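Recombination protein uvsY (Enterobacteria phage T4, PDB 4ZWS) promotes assembly of the UvsX recombinase on single-stranded DNA and helps it displace bound gp32 during viral DNA recombination and synthesis. Local coordinates at residues A123-H126 and I127-R131. Numbering follows the deposited sequence.
Sequences AIKH and IQDMR
Lys125 reaches one helical turn ahead to Asp129, forming an i to i+4 salt bridge whose hydrogen bond, NZ of Lys125 to OD1 of Asp129, is weak at 3.2 Å. The lysine chain leaves with CG anti to the backbone N (chi1 179°) and kinks at chi2, 53°, which carries CE and NZ forward to the carboxylate. On its way Lys125 crosses the Gln128 side chain at about a right angle, CD lying 3.8 Å from Gln128 OE1. The backbone that carries these side chains is bonded i to i+4, as in any alpha-helix: Ile127 N bonds to Ala123 O, Gln128 N to Ile124 O, Asp129 N to Lys125 O and Met130 N to His126 O.

All of this lies near the C-terminal end of helix 91-135, in a heptameric alpha barrel. By van der Waals contact alone, Ile124 and Gln128 lie side by side, pointing the same way, with CG2 of Ile124 4.2 Å from OE1 of Gln128, and both rest on Leu21 of helix 21-64. Met130 runs out extended beyond CG, and its methyl CE comes to 4.2 Å from His126 CB. Toward a neighbouring subunit, Ala123 and Ile127 pack on its Ala25, while Arg131 NE donates to its Gln22 OE1.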
loop_
_atom_site.group_PDB
_atom_site.type_symbol
_atom_site.label_atom_id
_atom_site.label_comp_id
_atom_site.label_asym_id
_atom_site.label_seq_id
_atom_site.Cartn_x
_atom_site.Cartn_y
_atom_site.Cartn_z
ATOM N N ALA A 123 -10.246 -12.463 21.995
ATOM C CA ALA A 123 -10.227 -13.880 22.343
ATOM C C ALA A 123 -11.026 -14.113 23.628
ATOM O O ALA A 123 -11.833 -15.039 23.715
ATOM C CB ALA A 123 -8.813 -14.371 22.510
ATOM N N ILE A 124 -10.810 -13.256 24.619
ATOM C CA ILE A 124 -11.513 -13.376 25.888
ATOM C C ILE A 124 -13.021 -13.240 25.707
ATOM O O ILE A 124 -13.784 -14.028 26.259
ATOM C CB ILE A 124 -11.011 -12.327 26.896
ATOM C CG1 ILE A 124 -9.532 -12.583 27.208
ATOM C CG2 ILE A 124 -11.856 -12.349 28.159
ATOM C CD1 ILE A 124 -8.857 -11.520 28.050
ATOM N N LYS A 125 -13.441 -12.253 24.919
ATOM C CA LYS A 125 -14.856 -12.043 24.613
ATOM C C LYS A 125 -15.439 -13.251 23.888
ATOM O O LYS A 125 -16.542 -13.688 24.185
ATOM C CB LYS A 125 -15.050 -10.783 23.766
ATOM C CG LYS A 125 -16.491 -10.494 23.379
ATOM C CD LYS A 125 -17.364 -10.474 24.621
ATOM C CE LYS A 125 -18.850 -10.365 24.301
ATOM N NZ LYS A 125 -19.675 -10.599 25.528
ATOM N N HIS A 126 -14.691 -13.774 22.925
ATOM C CA HIS A 126 -15.136 -14.917 22.142
ATOM C C HIS A 126 -15.376 -16.124 23.052
ATOM O O HIS A 126 -16.383 -16.819 22.922
ATOM C CB HIS A 126 -14.099 -15.253 21.062
ATOM C CG HIS A 126 -13.916 -14.170 20.036
ATOM N ND1 HIS A 126 -12.829 -14.123 19.183
ATOM C CD2 HIS A 126 -14.680 -13.094 19.727
ATOM C CE1 HIS A 126 -12.933 -13.066 18.396
ATOM N NE2 HIS A 126 -14.046 -12.425 18.706
ATOM N N ILE A 127 -14.460 -16.342 23.989
ATOM C CA ILE A 127 -14.542 -17.455 24.927
ATOM C C ILE A 127 -15.770 -17.321 25.841
ATOM O O ILE A 127 -16.436 -18.313 26.141
ATOM C CB ILE A 127 -13.255 -17.571 25.754
ATOM C CG1 ILE A 127 -12.082 -17.922 24.831
ATOM C CG2 ILE A 127 -13.408 -18.609 26.854
ATOM C CD1 ILE A 127 -10.710 -17.760 25.456
ATOM N N GLN A 128 -16.065 -16.098 26.281
ATOM C CA GLN A 128 -17.248 -15.842 27.104
ATOM C C GLN A 128 -18.532 -16.149 26.331
ATOM O O GLN A 128 -19.452 -16.774 26.859
ATOM C CB GLN A 128 -17.266 -14.392 27.578
ATOM C CG GLN A 128 -16.200 -14.097 28.607
ATOM C CD GLN A 128 -15.988 -12.619 28.870
ATOM O OE1 GLN A 128 -16.005 -11.799 27.954
ATOM N NE2 GLN A 128 -15.770 -12.274 30.133
ATOM N N ASP A 129 -18.588 -15.693 25.084
ATOM C CA ASP A 129 -19.714 -15.968 24.197
ATOM C C ASP A 129 -19.924 -17.468 23.998
ATOM O O ASP A 129 -21.067 -17.942 23.974
ATOM C CB ASP A 129 -19.510 -15.277 22.847
ATOM C CG ASP A 129 -19.693 -13.774 22.936
ATOM O OD1 ASP A 129 -20.199 -13.296 23.975
ATOM O OD2 ASP A 129 -19.332 -13.069 21.974
ATOM N N MET A 130 -18.820 -18.206 23.872
ATOM C CA MET A 130 -18.878 -19.653 23.696
ATOM C C MET A 130 -19.439 -20.318 24.952
ATOM O O MET A 130 -20.275 -21.224 24.877
ATOM C CB MET A 130 -17.482 -20.223 23.395
ATOM C CG MET A 130 -16.842 -19.762 22.081
ATOM S SD MET A 130 -15.122 -20.323 21.874
ATOM C CE MET A 130 -14.588 -19.335 20.472
ATOM N N ARG A 131 -18.985 -19.850 26.109
ATOM C CA ARG A 131 -19.471 -20.372 27.372
ATOM C C ARG A 131 -20.956 -20.105 27.569
ATOM O O ARG A 131 -21.687 -20.980 28.040
ATOM C CB ARG A 131 -18.647 -19.848 28.540
ATOM C CG ARG A 131 -17.285 -20.481 28.535
ATOM C CD ARG A 131 -16.488 -20.133 29.740
ATOM N NE ARG A 131 -15.221 -20.842 29.715
ATOM C CZ ARG A 131 -14.366 -20.871 30.729
ATOM N NH1 ARG A 131 -14.687 -20.314 31.887
ATOM N NH2 ARG A 131 -13.232 -21.539 30.609
#